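Queuine lyase ([Clostridium] spiroforme DSM 1552, PDB 6P78) probably cleaves a carbon–nitrogen bond of queuine by radical chemistry, binding S-adenosylmethionine and a [4Fe-4S] cluster in a radical SAM core. Local coordinates at residues 149-154 and 179-184; 205-210 and 215-220. One frame throughout, in Å; residues are numbered along the deposited sequence. Where two conformers were deposited one is given.

Contact 1. Residues 149-154 and 179-184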
loop_
_atom_site.group_PDB
_atom_site.type_symbol
_atom_site.label_atom_id
_atom_site.label_comp_id
_atom_site.label_asym_id
_atom_site.label_seq_id
_atom_site.Cartn_x
_atom_site.Cartn_y
_atom_site.Cartn_z
ATOM N N ASP A 149 4.778 0.952 -18.601
ATOM C CA ASP A 149 5.947 0.128 -18.285
ATOM C C ASP A 149 7.209 0.970 -18.140
ATOM O O ASP A 149 7.984 0.798 -17.192
ATOM C CB ASP A 149 6.166 -0.915 -19.383
ATOM C CG ASP A 149 5.065 -1.947 -19.457
ATOM O OD1 ASP A 149 4.230 -2.051 -18.520
ATOM O OD2 ASP A 149 5.041 -2.662 -20.486
ATOM N N GLU A 150 7.437 1.892 -19.084
ATOM C CA GLU A 150 8.682 2.653 -19.052
ATOM C C GLU A 150 8.738 3.609 -17.866
ATOM O O GLU A 150 9.794 3.767 -17.240
ATOM C CB GLU A 150 8.859 3.406 -20.363
ATOM C CG GLU A 150 9.170 2.481 -21.511
ATOM C CD GLU A 150 7.929 1.935 -22.189
ATOM O OE1 GLU A 150 6.799 2.179 -21.707
ATOM O OE2 GLU A 150 8.086 1.257 -23.229
ATOM N N MET A 151 7.638 4.284 -17.544
ATOM C CA MET A 151 7.665 5.142 -16.363
ATOM C C MET A 151 7.860 4.310 -15.100
ATOM O O MET A 151 8.648 4.677 -14.225
ATOM C CB MET A 151 6.381 5.973 -16.277
ATOM C CG MET A 151 6.334 6.933 -15.067
ATOM S SD MET A 151 7.154 8.508 -15.413
ATOM C CE MET A 151 6.948 9.285 -13.805
ATOM N N ARG A 152 7.177 3.170 -15.010
ATOM C CA ARG A 152 7.262 2.345 -13.806
ATOM C C ARG A 152 8.668 1.788 -13.593
ATOM O O ARG A 152 9.193 1.816 -12.476
ATOM C CB ARG A 152 6.214 1.230 -13.882
ATOM C CG ARG A 152 6.170 0.313 -12.628
ATOM C CD ARG A 152 5.092 -0.763 -12.817
ATOM N NE ARG A 152 5.395 -1.751 -13.868
ATOM C CZ ARG A 152 4.798 -1.786 -15.055
ATOM N NH1 ARG A 152 3.846 -0.890 -15.383
ATOM N NH2 ARG A 152 5.131 -2.729 -15.919
ATOM N N ASN A 153 9.315 1.308 -14.652
ATOM C CA ASN A 153 10.569 0.591 -14.483
ATOM C C ASN A 153 11.805 1.397 -14.848
ATOM O O ASN A 153 12.867 1.157 -14.271
ATOM C CB ASN A 153 10.535 -0.704 -15.292
ATOM C CG ASN A 153 9.581 -1.707 -14.688
ATOM O OD1 ASN A 153 9.479 -1.810 -13.456
ATOM N ND2 ASN A 153 8.865 -2.439 -15.529
ATOM N N ASN A 154 11.685 2.383 -15.732
ATOM C CA ASN A 154 12.837 3.182 -16.129
ATOM C C ASN A 154 12.945 4.503 -15.381
ATOM O O ASN A 154 14.034 5.077 -15.338
ATOM C CB ASN A 154 12.799 3.483 -17.634
ATOM C CG ASN A 154 12.861 2.229 -18.486
ATOM O OD1 ASN A 154 13.269 1.172 -18.011
ATOM N ND2 ASN A 154 12.470 2.344 -19.771
ATOM N N VAL A 179 -0.021 9.719 -8.579
ATOM C CA VAL A 179 -0.418 10.709 -9.568
ATOM C C VAL A 179 0.313 12.008 -9.294
ATOM O O VAL A 179 0.313 12.500 -8.161
ATOM C CB VAL A 179 -1.941 10.937 -9.567
ATOM C CG1 VAL A 179 -2.304 12.090 -10.508
ATOM C CG2 VAL A 179 -2.655 9.665 -9.981
ATOM N N GLY A 180 0.915 12.576 -10.338
ATOM C CA GLY A 180 1.433 13.917 -10.187
ATOM C C GLY A 180 2.940 14.019 -10.142
ATOM O O GLY A 180 3.464 14.884 -9.445
ATOM N N ILE A 181 3.641 13.186 -10.903
ATOM C CA ILE A 181 5.101 13.149 -10.916
ATOM C C ILE A 181 5.609 13.744 -12.222
ATOM O O ILE A 181 5.082 13.437 -13.301
ATOM C CB ILE A 181 5.599 11.707 -10.729
ATOM C CG1 ILE A 181 5.188 11.212 -9.319
ATOM C CG2 ILE A 181 7.098 11.613 -10.946
ATOM C CD1 ILE A 181 5.402 9.708 -9.153
ATOM N N GLN A 182 6.653 14.570 -12.131
ATOM C CA GLN A 182 7.283 15.109 -13.341
ATOM C C GLN A 182 7.679 13.987 -14.288
ATOM O O GLN A 182 8.334 13.020 -13.891
ATOM C CB GLN A 182 8.518 15.932 -12.973
ATOM C CG GLN A 182 8.215 17.237 -12.278
ATOM C CD GLN A 182 9.474 18.028 -12.042
ATOM O OE1 GLN A 182 10.567 17.454 -11.882
ATOM N NE2 GLN A 182 9.347 19.346 -12.036
ATOM N N GLY A 183 7.301 14.120 -15.555
ATOM C CA GLY A 183 7.501 13.062 -16.509
ATOM C C GLY A 183 6.237 12.307 -16.864
ATOM O O GLY A 183 6.198 11.644 -17.917
ATOM N N GLN A 184 5.217 12.376 -16.012
ATOM C CA GLN A 184 3.906 11.867 -16.377
ATOM C C GLN A 184 3.229 12.799 -17.380
ATOM O O GLN A 184 3.631 13.951 -17.573
ATOM C CB GLN A 184 3.030 11.722 -15.138
ATOM C CG GLN A 184 3.475 10.608 -14.251
ATOM C CD GLN A 184 2.454 10.340 -13.160
ATOM O OE1 GLN A 184 2.029 11.260 -12.464
ATOM N NE2 GLN A 184 2.028 9.087 -13.036
#
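M151, on the short helix 149-155, reaches across to the loop 179-184 and makes every direct contact between the two segments. Its CB points toward the loop, and CG lies anti to the backbone N (chi1 -179°), beside the carbonyl carbon. A bend at chi2 (85°) then turns the thioether toward the loop. SD lies over the peptide at G183, a loose approach at 4.1 Å from G183 O. The terminal CE makes the closest contacts, touching I181 CG2 at 3.7 Å and, at the same distance, Q184 CG. It also lies near Q182 O, so the methyl is held between a branched apolar side chain, an aliphatic segment of glutamine and the backbone. M151 crosses Q184 at about a right angle. M188 of helix 186-199 also packs against M151.

The loop keeps its shape through its own bonds. I181 to Q184 form a type II beta turn, with Q184 N bonded to I181 O and G183 taking a positive phi. The Q184 side chain, extended beyond CG, reaches back along the loop, and its OE1 accepts the backbone N-H groups of G180 and I181. G180 N lies 2.7 Å from OE1, nearly along the C=O axis, whereas I181 N, 3.0 Å from OE1, comes from above the carbonyl plane in a straighter bond (173°). This double grip fixes the amide and leaves the glutamine's aliphatic CG against the methionine methyl.

The arrangement is apolar packing of a helix against the loop, with its type II turn, between strand 178-179 and helix 186-199, a beta-alpha connection within the radical SAM core, with I181 close to the SAM site.

Contact 2. Residues 205-210 and 215-220. With SAM (S-adenosylmethionine), chain D.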
loop_
_atom_site.group_PDB
_atom_site.type_symbol
_atom_site.label_atom_id
_atom_site.label_comp_id
_atom_site.label_asym_id
_atom_site.label_seq_id
_atom_site.Cartn_x
_atom_site.Cartn_y
_atom_site.Cartn_z
ATOM N N ILE A 205 -5.363 5.708 -4.729
ATOM C CA ILE A 205 -4.867 6.831 -5.526
ATOM C C ILE A 205 -4.047 7.735 -4.620
ATOM O O ILE A 205 -4.595 8.380 -3.716
ATOM C CB ILE A 205 -6.010 7.633 -6.160
ATOM C CG1 ILE A 205 -6.891 6.728 -7.012
ATOM C CG2 ILE A 205 -5.421 8.766 -6.982
ATOM C CD1 ILE A 205 -6.173 6.110 -8.157
ATOM N N ASN A 206 -2.737 7.802 -4.852
ATOM C CA ASN A 206 -1.842 8.587 -4.004
ATOM C C ASN A 206 -1.362 9.814 -4.770
ATOM O O ASN A 206 -0.570 9.688 -5.704
ATOM C CB ASN A 206 -0.656 7.735 -3.560
ATOM C CG ASN A 206 -1.066 6.582 -2.678
ATOM O OD1 ASN A 206 -1.704 6.781 -1.635
ATOM N ND2 ASN A 206 -0.693 5.374 -3.071
ATOM N N ILE A 207 -1.817 11.000 -4.374
ATOM C CA ILE A 207 -1.243 12.222 -4.935
ATOM C C ILE A 207 0.188 12.375 -4.442
ATOM O O ILE A 207 0.462 12.333 -3.234
ATOM C CB ILE A 207 -2.083 13.448 -4.562
ATOM C CG1 ILE A 207 -3.526 13.263 -5.020
ATOM C CG2 ILE A 207 -1.470 14.700 -5.202
ATOM C CD1 ILE A 207 -3.658 13.062 -6.533
ATOM N N TYR A 208 1.116 12.577 -5.375
ATOM C CA TYR A 208 2.531 12.528 -5.029
ATOM C C TYR A 208 2.918 13.669 -4.087
ATOM O O TYR A 208 2.510 14.816 -4.278
ATOM C CB TYR A 208 3.388 12.588 -6.302
ATOM C CG TYR A 208 4.833 12.339 -5.988
ATOM C CD1 TYR A 208 5.247 11.096 -5.542
ATOM C CD2 TYR A 208 5.776 13.361 -6.077
ATOM C CE1 TYR A 208 6.568 10.859 -5.190
ATOM C CE2 TYR A 208 7.104 13.142 -5.737
ATOM C CZ TYR A 208 7.494 11.883 -5.304
ATOM O OH TYR A 208 8.818 11.655 -4.965
ATOM N N ARG A 209 3.729 13.355 -3.079
ATOM C CA ARG A 209 4.268 14.345 -2.157
ATOM C C ARG A 209 5.787 14.433 -2.308
ATOM O O ARG A 209 6.481 13.410 -2.289
ATOM C CB ARG A 209 3.895 14.001 -0.703
ATOM C CG ARG A 209 4.457 14.995 0.323
ATOM C CD ARG A 209 3.995 14.673 1.744
ATOM N NE ARG A 209 4.556 13.406 2.212
ATOM C CZ ARG A 209 4.419 12.929 3.449
ATOM N NH1 ARG A 209 3.733 13.610 4.367
ATOM N NH2 ARG A 209 4.976 11.770 3.773
ATOM N N ASN A 210 6.303 15.652 -2.459
ATOM C CA ASN A 210 7.745 15.844 -2.458
ATOM C C ASN A 210 8.341 15.319 -1.156
ATOM O O ASN A 210 7.737 15.432 -0.082
ATOM C CB ASN A 210 8.082 17.322 -2.646
ATOM C CG ASN A 210 7.892 17.773 -4.076
ATOM O OD1 ASN A 210 7.904 16.958 -4.982
ATOM N ND2 ASN A 210 7.706 19.067 -4.282
ATOM N N ILE A 215 12.784 12.847 -6.976
ATOM C CA ILE A 215 11.568 12.780 -7.783
ATOM C C ILE A 215 10.581 13.833 -7.295
ATOM O O ILE A 215 10.285 13.906 -6.100
ATOM C CB ILE A 215 10.952 11.379 -7.717
ATOM C CG1 ILE A 215 11.954 10.337 -8.218
ATOM C CG2 ILE A 215 9.651 11.331 -8.512
ATOM C CD1 ILE A 215 12.245 10.437 -9.736
ATOM N N LYS A 216 10.044 14.632 -8.223
ATOM C CA LYS A 216 9.312 15.841 -7.868
ATOM C C LYS A 216 7.889 15.854 -8.418
ATOM O O LYS A 216 7.610 15.306 -9.495
ATOM C CB LYS A 216 10.045 17.097 -8.357
ATOM C CG LYS A 216 11.407 17.316 -7.725
ATOM C CD LYS A 216 11.206 17.432 -6.211
ATOM C CE LYS A 216 12.485 17.718 -5.448
ATOM N NZ LYS A 216 12.173 17.834 -3.985
ATOM N N ARG A 217 7.018 16.543 -7.666
ATOM C CA ARG A 217 5.646 16.828 -8.074
ATOM C C ARG A 217 5.587 17.652 -9.354
ATOM O O ARG A 217 6.356 18.599 -9.530
ATOM C CB ARG A 217 4.930 17.610 -6.966
ATOM C CG ARG A 217 4.395 16.749 -5.861
ATOM C CD ARG A 217 3.977 17.581 -4.638
ATOM N NE ARG A 217 2.948 18.577 -4.940
ATOM C CZ ARG A 217 1.671 18.474 -4.570
ATOM N NH1 ARG A 217 1.252 17.406 -3.903
ATOM N NH2 ARG A 217 0.813 19.436 -4.873
ATOM N N ASP A 218 4.620 17.316 -10.225
ATOM C CA ASP A 218 4.225 18.155 -11.359
ATOM C C ASP A 218 2.950 18.878 -10.929
ATOM O O ASP A 218 1.871 18.284 -10.903
ATOM C CB ASP A 218 4.017 17.308 -12.615
ATOM C CG ASP A 218 3.677 18.141 -13.830
ATOM O OD1 ASP A 218 3.001 19.176 -13.671
ATOM O OD2 ASP A 218 4.072 17.756 -14.957
ATOM N N GLU A 219 3.067 20.165 -10.591
ATOM C CA GLU A 219 1.920 20.851 -9.997
ATOM C C GLU A 219 0.787 21.039 -10.999
ATOM O O GLU A 219 -0.388 21.040 -10.610
ATOM C CB GLU A 219 2.331 22.212 -9.431
ATOM C CG GLU A 219 3.345 22.149 -8.290
ATOM C CD GLU A 219 2.810 21.449 -7.040
ATOM O OE1 GLU A 219 1.572 21.366 -6.885
ATOM O OE2 GLU A 219 3.639 20.990 -6.214
ATOM N N GLU A 220 1.109 21.216 -12.281
ATOM C CA GLU A 220 0.048 21.411 -13.263
ATOM C C GLU A 220 -0.779 20.152 -13.431
ATOM O O GLU A 220 -2.005 20.233 -13.591
ATOM C CB GLU A 220 0.614 21.844 -14.617
ATOM C CG GLU A 220 1.375 23.153 -14.551
ATOM C CD GLU A 220 2.852 22.953 -14.836
ATOM O OE1 GLU A 220 3.289 23.286 -15.963
ATOM O OE2 GLU A 220 3.561 22.418 -13.940
HETATM N N SAM D . 6.613 -2.234 -1.137
HETATM C CA SAM D . 5.350 -2.475 -1.814
HETATM C C SAM D . 5.450 -2.027 -3.266
HETATM O O SAM D . 4.828 -2.629 -4.145
HETATM O OXT SAM D . 6.187 -1.085 -3.590
HETATM C CB SAM D . 4.223 -1.762 -1.072
HETATM C CG SAM D . 3.922 -0.310 -1.454
HETATM S SD SAM D . 4.913 0.969 -0.630
HETATM C CE SAM D . 5.136 0.262 1.028
HETATM C "C5'" SAM D . 3.744 2.322 -0.258
HETATM C "C4'" SAM D . 3.149 3.206 -1.378
HETATM O "O4'" SAM D . 3.152 4.580 -1.008
HETATM C "C3'" SAM D . 3.858 3.173 -2.729
HETATM O "O3'" SAM D . 3.458 2.067 -3.517
HETATM C "C2'" SAM D . 3.434 4.498 -3.348
HETATM O "O2'" SAM D . 2.212 4.330 -4.079
HETATM C "C1'" SAM D . 3.177 5.410 -2.149
HETATM N N9 SAM D . 4.206 6.485 -2.021
HETATM C C8 SAM D . 5.555 6.370 -1.758
HETATM N N7 SAM D . 6.114 7.602 -1.744
HETATM C C5 SAM D . 5.138 8.510 -1.992
HETATM C C6 SAM D . 5.135 9.896 -2.110
HETATM N N6 SAM D . 6.249 10.600 -1.950
HETATM N N1 SAM D . 3.957 10.546 -2.383
HETATM C C2 SAM D . 2.790 9.841 -2.568
HETATM N N3 SAM D . 2.785 8.480 -2.455
HETATM C C4 SAM D . 3.943 7.819 -2.163
HETATM O O HOH W 1 7.760 19.954 -7.331
#
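Y208 CG stands anti to the backbone N (chi1 -172°) and N210 CG anti to the carbonyl carbon (chi1 -76°), and these torsions turn both side chains onto 215-217. The contact joins the end of strand 203-207, the middle of the parallel three-stranded sheet in the radical SAM core, to the loop leading into helix 219-228. Y208 OH donates to I215 O (2.9 Å) from above the carbonyl plane, while I215 CG2 packs against CZ of the ring. R217 CG sits at the ring's edge. N210 OD1 takes the R217 backbone N-H at 2.9 Å on a lone pair, and a water links N210 ND2 to R217 O.

Next along the chain, the R209 backbone binds the adenine of SAM, which the Y208 ring also touches: R209 N donates to SAM N1 at 2.9 Å, and SAM N6 to R209 O at 2.8 Å. The R209 guanidinium pairs with the C-terminal carboxylate of D251.

The bend of R217 at chi3 (59°) brings its NH1 to Y208 O at 2.9 Å, nearly in line with that carbonyl. E219 holds this guanidinium side-on, R217 NE meeting E219 OE2 at 2.8 Å and R217 NH2 meeting E219 OE1 at 2.9 Å.

In the fold
The two contacts lie side by side, their centres about 11 Å apart, and the loop 179-184 joins them. It pairs with 215-220 through backbone bonds, G180 O to D218 N and Q182 N to K216 O, while I181 packs against both Y208 and I215. Contact 1 is mainly buried and apolar, a methionine packed between a helix and a loop. Contact 2 is only partly buried and largely polar, with hydrogen bonds, a bridging water and an ion pair leading into helix 219-228. Its strand end binds SAM directly, whereas the I181 side chain of contact 1 comes within about 7 Å of SAM, nearest atoms.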